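Local coordinates for hypothetical protein (Yersinia pestis, PDB 3V4H), which probably forms hexameric rings that stack into the tube of a type VI secretion system, as an effector of the Hcp1 family, at residues M29-D34 against V106-R111; G35-S40 against I86-P91; D79-H84 against E148-F153; L94-L99 against V128-V133; L121-T126 against M156-V161. All coordinates share one frame; numbering follows the deposited sequence.

Contact 1 (M29-D34 against V106-R111)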
# COMPACT_ATOMS: atom_id res chain seq x y z
N MET A 29 17.64 21.38 10.73
CA MET A 29 18.47 20.78 9.71
C MET A 29 18.78 21.82 8.66
O MET A 29 17.88 22.52 8.19
CB MET A 29 17.73 19.61 9.08
CG MET A 29 17.25 18.55 10.06
SD MET A 29 16.46 17.18 9.21
CE MET A 29 14.75 17.69 9.21
N PHE A 30 20.04 21.91 8.24
CA PHE A 30 20.42 22.92 7.25
C PHE A 30 21.29 22.33 6.20
O PHE A 30 22.10 21.46 6.49
CB PHE A 30 21.21 24.04 7.92
CG PHE A 30 20.47 24.69 9.04
CD1 PHE A 30 19.51 25.64 8.79
CD2 PHE A 30 20.69 24.32 10.35
CE1 PHE A 30 18.79 26.23 9.82
CE2 PHE A 30 19.97 24.89 11.39
CZ PHE A 30 19.03 25.86 11.12
N ILE A 31 21.18 22.83 4.99
CA ILE A 31 22.16 22.49 3.96
C ILE A 31 22.69 23.77 3.31
O ILE A 31 21.93 24.68 2.96
CB ILE A 31 21.59 21.42 3.00
CG1 ILE A 31 22.73 20.70 2.27
CG2 ILE A 31 20.59 22.03 2.05
CD1 ILE A 31 22.41 19.35 1.69
N LYS A 32 24.01 23.86 3.20
CA LYS A 32 24.67 25.03 2.61
C LYS A 32 25.32 24.57 1.31
O LYS A 32 26.18 23.71 1.34
CB LYS A 32 25.74 25.56 3.56
CG LYS A 32 26.54 26.75 2.99
CD LYS A 32 28.03 26.56 3.14
CE LYS A 32 28.58 27.31 4.34
NZ LYS A 32 29.07 28.67 3.94
N ILE A 33 24.88 25.11 0.19
CA ILE A 33 25.32 24.62 -1.12
C ILE A 33 26.09 25.73 -1.86
O ILE A 33 25.57 26.83 -2.05
CB ILE A 33 24.13 24.26 -1.99
CG1 ILE A 33 23.39 23.08 -1.40
CG2 ILE A 33 24.57 23.99 -3.42
CD1 ILE A 33 22.13 22.73 -2.15
N ASP A 34 27.31 25.46 -2.28
CA ASP A 34 28.12 26.49 -2.89
C ASP A 34 27.45 27.15 -4.05
O ASP A 34 27.02 26.52 -4.97
CB ASP A 34 29.45 25.94 -3.35
CG ASP A 34 30.51 26.05 -2.29
OD1 ASP A 34 30.44 26.95 -1.46
OD2 ASP A 34 31.40 25.20 -2.26
N VAL A 106 29.23 21.14 -0.49
CA VAL A 106 27.91 21.13 0.11
C VAL A 106 28.12 20.67 1.54
O VAL A 106 28.85 19.70 1.78
CB VAL A 106 26.97 20.15 -0.60
CG1 VAL A 106 25.64 20.02 0.16
CG2 VAL A 106 26.70 20.60 -2.04
N GLN A 107 27.49 21.38 2.48
CA GLN A 107 27.57 21.05 3.89
C GLN A 107 26.17 20.91 4.53
O GLN A 107 25.38 21.86 4.54
CB GLN A 107 28.40 22.10 4.63
CG GLN A 107 28.51 21.81 6.13
CD GLN A 107 28.92 23.01 6.98
OE1 GLN A 107 30.01 23.02 7.55
NE2 GLN A 107 28.02 24.02 7.10
N PHE A 108 25.91 19.74 5.08
CA PHE A 108 24.63 19.38 5.70
C PHE A 108 24.80 19.25 7.20
O PHE A 108 25.75 18.65 7.66
CB PHE A 108 24.14 18.07 5.14
CG PHE A 108 22.95 17.52 5.87
CD1 PHE A 108 21.72 18.12 5.73
CD2 PHE A 108 23.08 16.43 6.69
CE1 PHE A 108 20.59 17.64 6.41
CE2 PHE A 108 21.98 15.95 7.38
CZ PHE A 108 20.71 16.54 7.22
N VAL A 109 23.93 19.88 7.96
CA VAL A 109 24.11 19.96 9.40
C VAL A 109 22.81 19.65 10.13
O VAL A 109 21.71 20.20 9.80
CB VAL A 109 24.64 21.37 9.81
CG1 VAL A 109 24.49 21.60 11.31
CG2 VAL A 109 26.15 21.56 9.42
N LEU A 110 22.90 18.79 11.14
CA LEU A 110 21.80 18.61 12.13
C LEU A 110 22.17 19.19 13.45
O LEU A 110 23.30 19.03 13.91
CB LEU A 110 21.53 17.13 12.38
CG LEU A 110 21.34 16.17 11.20
CD1 LEU A 110 21.31 14.76 11.74
CD2 LEU A 110 20.06 16.43 10.41
N ARG A 111 21.19 19.80 14.11
CA ARG A 111 21.38 20.47 15.36
C ARG A 111 20.31 20.02 16.34
O ARG A 111 19.17 19.81 15.95
CB ARG A 111 21.25 21.96 15.12
CG ARG A 111 21.42 22.82 16.35
CD ARG A 111 21.60 24.29 15.95
NE ARG A 111 20.38 24.85 15.40
CZ ARG A 111 20.27 26.06 14.83
NH1 ARG A 111 21.31 26.88 14.72
NH2 ARG A 111 19.08 26.47 14.38
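Phe30 and Val109 exchange two backbone hydrogen bonds, Val109 N to Phe30 O at 2.8 Å and Phe30 N to Val109 O at 2.9 Å. Lys32 and Gln107 repeat this reciprocal pairing two residues further along the strand. The non-hydrogen-bonded pair Ile31-Phe108 lies between them, with Met29-Leu110 and Ile33-Val106 beyond at the two ends, and CA-H...O contacts such as that of Ile31 CA to Gln107 O, 3.3 Å, fill in the ladder.

At the end of the ladder the Arg111 guanidinium comes to the edge of the Phe30 ring, where NH2 lies 3.3 Å from Phe30 CZ. The two planes stand 78° apart, and the ring presents CE2 over one face of the guanidinium. Arg111 reaches back to the ring because its chain, extended through CD, bends at chi3 (69°); NH2 is then held by salt bridges to Asp28 and Asp42. Phe30 also stacks on the ring of His45. On the same face the Gln107 amide oxygen is taken by Lys124.

The face bearing Met29, Ile31 and Ile33 is apolar. Ile31 CD1 packs 3.6 Å from Val106 CG1 and also reaches Phe108 CB, whereas Met29 and Leu110 run side by side, CG to CD2 at 3.5 Å. Beyond them the Phe108 ring meets Trp54 and Phe80, while Met29 and Leu110 also touch a neighbouring subunit. The pairing of strands 29-33 and 103-111 is a regular antiparallel ladder inside one of the two sheets of the Hcp beta-barrel fold.

Contact 2 (G35-S40 against I86-P91)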
# COMPACT_ATOMS: atom_id res chain seq x y z
N GLY A 35 27.39 28.46 -4.00
CA GLY A 35 26.78 29.25 -5.06
C GLY A 35 25.25 29.29 -5.04
O GLY A 35 24.67 29.98 -5.85
N ILE A 36 24.59 28.56 -4.15
CA ILE A 36 23.15 28.53 -4.17
C ILE A 36 22.65 28.83 -2.75
O ILE A 36 22.49 27.92 -1.89
CB ILE A 36 22.61 27.17 -4.69
CG1 ILE A 36 23.16 26.84 -6.08
CG2 ILE A 36 21.09 27.18 -4.71
CD1 ILE A 36 22.73 25.50 -6.66
N GLU A 37 22.36 30.10 -2.52
CA GLU A 37 21.78 30.50 -1.26
C GLU A 37 20.31 30.07 -1.04
O GLU A 37 19.52 30.02 -1.97
CB GLU A 37 21.84 32.00 -1.13
CG GLU A 37 23.19 32.46 -0.68
CD GLU A 37 23.22 33.95 -0.49
OE1 GLU A 37 22.15 34.60 -0.57
OE2 GLU A 37 24.33 34.46 -0.25
N GLY A 38 19.97 29.80 0.21
CA GLY A 38 18.57 29.61 0.60
C GLY A 38 18.13 30.87 1.30
O GLY A 38 18.70 31.93 1.06
N GLU A 39 17.17 30.75 2.21
CA GLU A 39 16.65 31.92 2.89
C GLU A 39 16.34 31.67 4.38
O GLU A 39 15.54 32.38 4.96
CB GLU A 39 15.39 32.42 2.15
CG GLU A 39 14.26 31.42 2.16
CD GLU A 39 13.12 31.74 1.20
OE1 GLU A 39 11.98 31.34 1.56
OE2 GLU A 39 13.34 32.32 0.10
N SER A 40 17.01 30.71 5.00
CA SER A 40 16.94 30.56 6.45
C SER A 40 17.28 31.86 7.16
O SER A 40 18.27 32.55 6.84
CB SER A 40 17.91 29.49 6.94
OG SER A 40 18.01 29.48 8.37
N ILE A 86 9.82 25.21 -1.62
CA ILE A 86 10.28 25.89 -2.83
C ILE A 86 10.69 27.27 -2.37
O ILE A 86 9.97 27.92 -1.61
CB ILE A 86 9.26 25.88 -3.97
CG1 ILE A 86 9.17 24.43 -4.53
CG2 ILE A 86 9.66 26.85 -5.12
CD1 ILE A 86 8.00 24.21 -5.46
N ASP A 87 11.91 27.65 -2.72
CA ASP A 87 12.48 28.85 -2.18
C ASP A 87 13.48 29.46 -3.17
O ASP A 87 13.55 29.05 -4.33
CB ASP A 87 13.09 28.60 -0.78
CG ASP A 87 14.19 27.53 -0.77
OD1 ASP A 87 14.82 27.23 -1.80
OD2 ASP A 87 14.39 26.95 0.32
N LYS A 88 14.21 30.46 -2.67
CA LYS A 88 15.29 31.17 -3.38
C LYS A 88 16.30 30.25 -4.09
O LYS A 88 16.75 30.54 -5.20
CB LYS A 88 15.97 32.07 -2.33
CG LYS A 88 17.15 32.89 -2.76
CD LYS A 88 17.58 33.81 -1.63
CE LYS A 88 18.72 34.67 -2.12
NZ LYS A 88 19.40 35.44 -1.05
N ALA A 89 16.60 29.10 -3.49
CA ALA A 89 17.51 28.12 -4.07
C ALA A 89 16.95 27.32 -5.25
O ALA A 89 17.71 26.89 -6.10
CB ALA A 89 17.99 27.16 -3.00
N SER A 90 15.63 27.17 -5.32
CA SER A 90 15.01 26.22 -6.26
C SER A 90 15.34 26.47 -7.75
O SER A 90 15.70 25.55 -8.48
CB SER A 90 13.48 26.22 -6.05
OG SER A 90 13.12 25.67 -4.77
N PRO A 91 15.20 27.69 -8.23
CA PRO A 91 15.52 27.81 -9.66
C PRO A 91 17.01 27.58 -10.00
O PRO A 91 17.33 27.13 -11.11
CB PRO A 91 15.08 29.24 -10.02
CG PRO A 91 14.87 29.94 -8.74
CD PRO A 91 14.87 28.97 -7.59
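Gly38 passes over Ala89 with acidic residues before and after it, and both of these, Glu37 and Glu39, reach for Lys88 by different routes. Glu37 binds the ammonium group in a salt bridge, OE1 to Lys88 NZ at 2.9 Å, the nitrogen meeting OE1 nearly in line with its C-O bond. The lysine chain is fully extended, with CG opposite its own N (chi1 178°), and runs alongside Glu37 while its CD passes 3.5 Å from Gly38 O. Glu39 turns to the backbone: its OE2 accepts a weak hydrogen bond from Lys88 N at 3.4 Å, and its carboxyl carbon rests on Asp87 CB.

Apolar contact is confined to Ala89, whose CB lies 3.5 Å from Ile36 CG2 and slightly closer to Glu37 O. Asp87 and Ser90 form a capping box in the turn beneath, Asp87 N donating to Ser90 OG at 3.1 Å; Asp87 OD1 also caps Ala89 N through a weak bond, and His84 holds its other carboxylate oxygen. The loop that follows strand 29-33 thus lies against the turn leading into helix 90-99, with Ile36 reaching on to Leu93 and Tyr96 of that helix and Ile49 of strand 49-50 touching Asp87 and Ala89.

Contact 3 (D79-H84 against E148-F153)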
# COMPACT_ATOMS: atom_id res chain seq x y z
N ASP A 79 22.78 8.48 -3.89
CA ASP A 79 22.74 9.92 -4.00
C ASP A 79 22.28 10.38 -2.67
O ASP A 79 21.57 9.64 -2.04
CB ASP A 79 21.68 10.33 -5.05
CG ASP A 79 22.18 10.17 -6.48
OD1 ASP A 79 23.38 9.95 -6.64
OD2 ASP A 79 21.39 10.29 -7.44
N PHE A 80 22.72 11.54 -2.20
CA PHE A 80 22.12 12.16 -0.97
C PHE A 80 20.84 12.78 -1.47
O PHE A 80 20.81 13.25 -2.60
CB PHE A 80 23.04 13.22 -0.36
CG PHE A 80 22.61 13.70 1.02
CD1 PHE A 80 22.91 12.98 2.16
CD2 PHE A 80 21.91 14.87 1.14
CE1 PHE A 80 22.54 13.45 3.39
CE2 PHE A 80 21.53 15.33 2.38
CZ PHE A 80 21.82 14.61 3.49
N CYS A 81 19.79 12.70 -0.63
CA CYS A 81 18.44 13.17 -0.88
C CYS A 81 18.05 14.14 0.23
O CYS A 81 18.37 13.89 1.41
CB CYS A 81 17.42 12.00 -0.82
SG CYS A 81 17.43 10.88 -2.26
N PHE A 82 17.43 15.26 -0.15
CA PHE A 82 16.74 16.12 0.83
C PHE A 82 15.57 16.81 0.19
O PHE A 82 15.51 16.94 -1.05
CB PHE A 82 17.67 17.16 1.47
CG PHE A 82 18.08 18.27 0.58
CD1 PHE A 82 17.40 19.48 0.59
CD2 PHE A 82 19.21 18.15 -0.23
CE1 PHE A 82 17.79 20.53 -0.23
CE2 PHE A 82 19.59 19.18 -1.07
CZ PHE A 82 18.88 20.37 -1.08
N ALA A 83 14.66 17.25 1.06
CA ALA A 83 13.47 18.02 0.78
C ALA A 83 13.55 19.41 1.43
O ALA A 83 13.98 19.55 2.60
CB ALA A 83 12.24 17.30 1.38
N HIS A 84 13.07 20.42 0.73
CA HIS A 84 12.86 21.78 1.30
C HIS A 84 11.64 22.41 0.68
O HIS A 84 11.13 21.92 -0.31
CB HIS A 84 14.12 22.66 1.06
CG HIS A 84 14.36 23.03 -0.39
ND1 HIS A 84 14.47 24.31 -0.81
CD2 HIS A 84 14.42 22.24 -1.53
CE1 HIS A 84 14.59 24.31 -2.15
NE2 HIS A 84 14.58 23.05 -2.58
N GLU A 148 12.06 17.81 -3.57
CA GLU A 148 13.05 16.88 -3.20
C GLU A 148 14.21 17.05 -4.18
O GLU A 148 14.01 17.15 -5.40
CB GLU A 148 12.49 15.47 -3.26
CG GLU A 148 13.58 14.42 -3.33
CD GLU A 148 13.07 13.00 -3.36
OE1 GLU A 148 13.64 12.23 -4.19
OE2 GLU A 148 12.12 12.68 -2.55
N ILE A 149 15.41 17.05 -3.62
CA ILE A 149 16.67 17.16 -4.37
C ILE A 149 17.54 15.96 -3.99
O ILE A 149 17.61 15.60 -2.78
CB ILE A 149 17.35 18.51 -4.07
CG1 ILE A 149 16.55 19.62 -4.76
CG2 ILE A 149 18.79 18.51 -4.57
CD1 ILE A 149 16.45 20.88 -3.94
N ARG A 150 18.03 15.27 -5.02
CA ARG A 150 19.06 14.26 -4.94
C ARG A 150 20.33 14.72 -5.63
O ARG A 150 20.26 15.44 -6.62
CB ARG A 150 18.62 13.01 -5.66
CG ARG A 150 17.29 12.56 -5.16
CD ARG A 150 16.96 11.15 -5.53
NE ARG A 150 15.64 10.82 -5.01
CZ ARG A 150 15.04 9.65 -5.17
NH1 ARG A 150 15.64 8.67 -5.84
NH2 ARG A 150 13.83 9.46 -4.66
N PHE A 151 21.49 14.33 -5.10
CA PHE A 151 22.77 14.72 -5.73
C PHE A 151 23.89 13.70 -5.63
O PHE A 151 23.92 12.86 -4.72
CB PHE A 151 23.25 16.11 -5.25
CG PHE A 151 23.53 16.23 -3.76
CD1 PHE A 151 24.69 15.74 -3.20
CD2 PHE A 151 22.68 16.95 -2.95
CE1 PHE A 151 24.98 15.93 -1.86
CE2 PHE A 151 22.95 17.13 -1.59
CZ PHE A 151 24.12 16.63 -1.06
N SER A 152 24.74 13.75 -6.65
CA SER A 152 25.98 12.98 -6.77
C SER A 152 27.08 13.59 -5.96
O SER A 152 27.03 14.79 -5.73
CB SER A 152 26.48 13.11 -8.20
OG SER A 152 26.33 11.87 -8.79
N PHE A 153 28.12 12.81 -5.63
CA PHE A 153 29.34 13.38 -5.04
C PHE A 153 30.54 12.43 -5.19
O PHE A 153 30.39 11.21 -5.35
CB PHE A 153 29.12 13.82 -3.58
CG PHE A 153 28.58 12.73 -2.70
CD1 PHE A 153 29.44 11.86 -2.03
CD2 PHE A 153 27.21 12.55 -2.57
CE1 PHE A 153 28.95 10.82 -1.26
CE2 PHE A 153 26.71 11.53 -1.76
CZ PHE A 153 27.56 10.67 -1.12
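Phe82 and Phe151 both turn CG into the cleft between their own backbone N and C (chi1 72° and 62°), which brings each ring nearer the partner strand. Phe82 thereby lies beside Ile149, whose CB sits over one face of the ring, 4.1 Å from its centroid. The Phe151 ring receives Phe80 CB over one face in a second CH-pi contact, at 3.9 Å to the centroid, and Phe82 CE2 at its edge. Phe80 and Phe151 point the same way, their planes at 35°. At the far end, Ile149 CD1 closes to 3.2 Å on His84 NE2.

Beneath the rings the backbones form an antiparallel ladder. Phe82 and Ile149 bond reciprocally, Ile149 N to Phe82 O at 2.6 Å and almost straight; Phe80 and Phe151 do the same, though Phe80 N to Phe151 O is longer and more bent.

The face carrying Cys81, Ala83, Glu148 and Arg150 holds a charged pair. Arg150 grips Glu148 OE1 side-on through NE, at 2.6 Å, and NH2, the oxygen lying close to the guanidinium plane. In one of its two conformers Cys81 places SG beside the extended arginine chain.

Phe108 and Phe125 from the other sheet meet Phe80, so one face of this sheet joins the aromatic interior of the barrel. His84 is held through both ring nitrogens, by Asp87 and Glu147. Two donors converging on one oxygen would probably stabilise the Glu148 carboxylate, whose negative charge may in turn offset part of the positive charge that Arg150 brings near Arg132.

Contact 4 (L94-L99 against V128-V133)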
# COMPACT_ATOMS: atom_id res chain seq x y z
N LEU A 94 17.46 23.85 -10.03
CA LEU A 94 16.93 23.32 -11.29
C LEU A 94 17.90 23.57 -12.47
O LEU A 94 18.14 22.66 -13.29
CB LEU A 94 15.54 23.90 -11.58
CG LEU A 94 14.93 23.54 -12.93
CD1 LEU A 94 14.94 22.04 -13.12
CD2 LEU A 94 13.52 24.12 -13.02
N SER A 95 18.47 24.77 -12.56
CA SER A 95 19.50 25.06 -13.59
C SER A 95 20.70 24.10 -13.52
O SER A 95 21.09 23.53 -14.53
CB SER A 95 20.06 26.49 -13.48
OG SER A 95 19.05 27.46 -13.58
N TYR A 96 21.30 23.95 -12.33
CA TYR A 96 22.52 23.13 -12.16
C TYR A 96 22.24 21.70 -12.57
O TYR A 96 23.09 21.03 -13.16
CB TYR A 96 23.02 23.14 -10.70
CG TYR A 96 23.90 24.33 -10.33
CD1 TYR A 96 25.21 24.14 -9.91
CD2 TYR A 96 23.41 25.63 -10.40
CE1 TYR A 96 26.03 25.22 -9.58
CE2 TYR A 96 24.20 26.71 -10.04
CZ TYR A 96 25.51 26.50 -9.64
OH TYR A 96 26.27 27.58 -9.28
N CYS A 97 21.03 21.26 -12.26
CA CYS A 97 20.58 19.95 -12.67
C CYS A 97 20.52 19.84 -14.18
O CYS A 97 21.21 18.99 -14.75
CB CYS A 97 19.22 19.63 -12.06
SG CYS A 97 18.71 17.95 -12.44
N LEU A 98 19.76 20.72 -14.83
CA LEU A 98 19.56 20.70 -16.29
C LEU A 98 20.88 20.76 -17.04
O LEU A 98 21.05 20.07 -18.04
CB LEU A 98 18.66 21.85 -16.75
CG LEU A 98 17.16 21.86 -16.38
CD1 LEU A 98 16.49 23.16 -16.80
CD2 LEU A 98 16.44 20.66 -16.99
N LEU A 99 21.82 21.57 -16.56
CA LEU A 99 23.13 21.74 -17.19
C LEU A 99 24.21 20.71 -16.77
O LEU A 99 25.20 20.58 -17.46
CB LEU A 99 23.68 23.13 -16.89
CG LEU A 99 22.86 24.36 -17.27
CD1 LEU A 99 23.60 25.60 -16.78
CD2 LEU A 99 22.59 24.42 -18.77
N VAL A 128 29.78 18.03 -6.21
CA VAL A 128 28.39 17.59 -6.22
C VAL A 128 27.70 17.89 -7.57
O VAL A 128 27.96 18.94 -8.18
CB VAL A 128 27.60 18.29 -5.10
CG1 VAL A 128 26.10 18.07 -5.27
CG2 VAL A 128 28.07 17.78 -3.73
N ILE A 129 26.89 16.95 -8.04
CA ILE A 129 26.06 17.15 -9.24
C ILE A 129 24.62 16.83 -8.86
O ILE A 129 24.35 15.82 -8.21
CB ILE A 129 26.50 16.24 -10.39
CG1 ILE A 129 27.93 16.59 -10.81
CG2 ILE A 129 25.53 16.37 -11.58
CD1 ILE A 129 28.49 15.68 -11.88
N ILE A 130 23.72 17.73 -9.22
CA ILE A 130 22.32 17.59 -8.91
C ILE A 130 21.71 16.68 -9.93
O ILE A 130 21.69 16.99 -11.11
CB ILE A 130 21.63 18.96 -8.85
CG1 ILE A 130 22.29 19.78 -7.74
CG2 ILE A 130 20.13 18.81 -8.52
CD1 ILE A 130 21.90 21.23 -7.80
N THR A 131 21.28 15.52 -9.47
CA THR A 131 20.82 14.42 -10.31
C THR A 131 19.29 14.35 -10.46
O THR A 131 18.79 13.71 -11.39
CB THR A 131 21.24 13.12 -9.66
OG1 THR A 131 20.75 13.12 -8.30
CG2 THR A 131 22.76 13.04 -9.68
N ARG A 132 18.57 15.01 -9.55
CA ARG A 132 17.08 14.97 -9.55
C ARG A 132 16.44 16.15 -8.84
O ARG A 132 16.89 16.55 -7.78
CB ARG A 132 16.57 13.67 -8.94
CG ARG A 132 15.49 13.01 -9.80
CD ARG A 132 14.80 11.85 -9.09
NE ARG A 132 15.32 10.56 -9.57
CZ ARG A 132 14.98 9.37 -9.08
NH1 ARG A 132 14.10 9.26 -8.09
NH2 ARG A 132 15.53 8.26 -9.59
N VAL A 133 15.41 16.73 -9.46
CA VAL A 133 14.57 17.76 -8.85
C VAL A 133 13.08 17.43 -9.04
O VAL A 133 12.58 17.48 -10.16
CB VAL A 133 14.83 19.16 -9.44
CG1 VAL A 133 14.01 20.20 -8.66
CG2 VAL A 133 16.33 19.50 -9.47
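Apolar contacts carry most of the meeting between Cys97 and Ile130, whose CA atoms come within 4.8 Å. Cys97 CB packs on Ile130 CG2 at 3.7 Å and on Val133 CG2 at 3.9 Å, and so lies between the two strand side chains that point toward the helix. The other branch of Ile130 ends in CD1, 3.6 Å from Tyr96 CB, near the root of the aromatic side chain. Leu94 adds the flank of its backbone, its CA touching Val133 CG2.

Contacts to the backbone are few. With SG set opposite its own N (chi1 -175°), Cys97 points its sulfur at the strand, 3.4 Å from Ile130 O, and the same carbonyl takes a CA-H...O contact from Cys97 CA at 3.5 Å. A classic beta bulge at Thr131 and Arg132, both facing Arg150, lies between Ile130 and Val133, which is how two residues three apart can both turn to the helix.

The 94-99 part of helix 90-99 crosses strand segment 128-133 at 95°, almost perpendicular. Ile103 of strand 103-111 touches both Tyr96 and Ile130, while strand 146-152 pairs with strand 128-138 in the same sheet. Arg132 and Val133 continue the sheet into a strand of a neighbouring subunit, whose Trp56 packs on Leu94.

Contact 5 (L121-T126 against M156-V161)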
# COMPACT_ATOMS: atom_id res chain seq x y z
N LEU A 121 25.83 16.54 14.08
CA LEU A 121 26.23 15.78 12.90
C LEU A 121 26.42 16.69 11.70
O LEU A 121 25.55 17.53 11.37
CB LEU A 121 25.17 14.72 12.57
CG LEU A 121 25.36 13.96 11.26
CD1 LEU A 121 26.45 12.94 11.43
CD2 LEU A 121 24.08 13.30 10.75
N THR A 122 27.56 16.58 11.06
CA THR A 122 27.82 17.35 9.87
C THR A 122 28.30 16.41 8.80
O THR A 122 29.13 15.52 9.04
CB THR A 122 28.80 18.50 10.12
OG1 THR A 122 30.09 17.97 10.35
CG2 THR A 122 28.41 19.32 11.34
N ILE A 123 27.74 16.55 7.61
CA ILE A 123 28.23 15.78 6.47
C ILE A 123 28.60 16.79 5.41
O ILE A 123 27.80 17.66 5.05
CB ILE A 123 27.19 14.81 5.87
CG1 ILE A 123 26.61 13.91 6.95
CG2 ILE A 123 27.86 13.92 4.81
CD1 ILE A 123 25.38 13.09 6.55
N LYS A 124 29.83 16.70 4.93
CA LYS A 124 30.31 17.61 3.95
C LYS A 124 30.56 16.77 2.71
O LYS A 124 31.11 15.69 2.83
CB LYS A 124 31.61 18.24 4.43
CG LYS A 124 31.53 18.94 5.79
CD LYS A 124 32.91 19.48 6.18
CE LYS A 124 33.01 19.92 7.63
NZ LYS A 124 31.76 20.54 8.16
N PHE A 125 30.10 17.25 1.56
CA PHE A 125 30.29 16.55 0.30
C PHE A 125 31.11 17.42 -0.64
O PHE A 125 31.03 18.66 -0.57
CB PHE A 125 28.94 16.21 -0.36
CG PHE A 125 27.89 15.72 0.58
CD1 PHE A 125 27.58 14.37 0.66
CD2 PHE A 125 27.15 16.61 1.34
CE1 PHE A 125 26.57 13.92 1.49
CE2 PHE A 125 26.15 16.17 2.19
CZ PHE A 125 25.86 14.82 2.27
N THR A 126 31.89 16.77 -1.50
CA THR A 126 32.73 17.42 -2.48
C THR A 126 32.38 17.02 -3.90
O THR A 126 32.10 15.86 -4.17
CB THR A 126 34.18 17.02 -2.27
OG1 THR A 126 34.59 17.56 -1.03
CG2 THR A 126 35.10 17.57 -3.38
N MET A 156 32.92 12.40 0.57
CA MET A 156 32.17 12.95 1.69
C MET A 156 32.92 12.74 3.00
O MET A 156 33.70 11.81 3.13
CB MET A 156 30.79 12.27 1.80
CG MET A 156 30.76 10.77 2.09
SD MET A 156 31.00 10.31 3.83
CE MET A 156 29.89 11.43 4.60
N THR A 157 32.62 13.57 3.99
CA THR A 157 33.08 13.37 5.36
C THR A 157 31.88 13.43 6.28
O THR A 157 31.01 14.28 6.08
CB THR A 157 34.09 14.45 5.74
OG1 THR A 157 35.33 14.16 5.07
CG2 THR A 157 34.35 14.48 7.24
N GLN A 158 31.81 12.53 7.26
CA GLN A 158 30.73 12.60 8.24
C GLN A 158 31.35 12.72 9.60
O GLN A 158 32.16 11.86 9.99
CB GLN A 158 29.86 11.33 8.14
CG GLN A 158 28.73 11.22 9.13
CD GLN A 158 28.20 9.79 9.24
OE1 GLN A 158 28.95 8.87 9.52
NE2 GLN A 158 26.91 9.62 9.00
N ASP A 159 30.97 13.77 10.33
CA ASP A 159 31.45 14.02 11.69
C ASP A 159 30.31 13.99 12.68
O ASP A 159 29.31 14.71 12.50
CB ASP A 159 32.08 15.39 11.80
CG ASP A 159 33.37 15.55 10.97
OD1 ASP A 159 34.25 14.66 10.95
OD2 ASP A 159 33.49 16.60 10.33
N TYR A 160 30.44 13.16 13.71
CA TYR A 160 29.50 13.17 14.81
C TYR A 160 30.20 13.72 16.06
O TYR A 160 31.28 13.22 16.48
CB TYR A 160 29.01 11.71 15.03
CG TYR A 160 28.06 11.57 16.19
CD1 TYR A 160 26.71 11.66 16.01
CD2 TYR A 160 28.53 11.35 17.49
CE1 TYR A 160 25.84 11.60 17.07
CE2 TYR A 160 27.66 11.29 18.58
CZ TYR A 160 26.29 11.39 18.33
OH TYR A 160 25.36 11.30 19.35
N VAL A 161 29.61 14.73 16.66
CA VAL A 161 30.23 15.51 17.69
C VAL A 161 29.62 15.07 19.01
O VAL A 161 28.41 15.11 19.15
CB VAL A 161 29.97 17.02 17.43
CG1 VAL A 161 30.48 17.87 18.59
CG2 VAL A 161 30.61 17.49 16.11
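Ile123 CG2 and Met156 CE are modelled 3.2 Å apart, shorter than usual for two carbons, so the exact closeness is doubtful. The methionine curls back toward the isoleucine because its CG is tucked between N and C of its own backbone (chi1 64°) and the chain bends again at chi2 and chi3. Met156 CB rests 4.0 Å from Phe125 CD1. Further along the same face, Gln158 CG meets Leu121 CD1 at 3.7 Å and runs beside Ile123; its NE2 is buried with no hydrogen-bonding partner in the model.

These side chains are set in place by two reciprocal backbone pairs, Thr122 with Asp159 and Lys124 with Thr157. Asp159 N to Thr122 O, at 2.8 Å, is almost straight. The ladder is regular and antiparallel, joining neighbouring strands of the six-stranded sheet in the Hcp barrel.

On the opposite face Thr122 OG1 lies across Asp159, 3.6 Å from its CB. Asp159 OD1 is engaged by Ser174 of strand 171-178, and Lys124 NZ by Gln107. Asp159 OD2 stands 4.8 Å from Lys124 NZ, not in contact, and may attract it weakly. Outside the pair, Phe125 meets Phe151 edge-to-face and also touches Phe153. A neighbouring subunit covers part of the Leu121-Gln158 face: its Ile86 packs on Leu121, its Pro91 on Gln158 and Tyr160, and Tyr160 OH makes a weak hydrogen bond with Glu39 of that subunit.

Overall arrangement
From the N terminus, strand 29-33 opens contact 1, which closes on strand 103-111, 72 residues beyond the end of segment 29-34; contact 2 is nested within that loop, tying the following loop to the start of helix 90-99. Contact 3 opens at strand 76-85 and crosses contacts 1, 2 and 5, closing on strand 146-152. Contact 4 is nested inside it and joins the helix to strand 128-138, crossing contacts 1 and 5. Contact 5 follows contact 1 in series, and the two share a sheet through neighbouring strands 103-111 and 119-126. Contacts 3 and 4 likewise meet in the four-stranded sheet. Contacts 2 and 5, centres about 21 Å apart, face different neighbouring subunits.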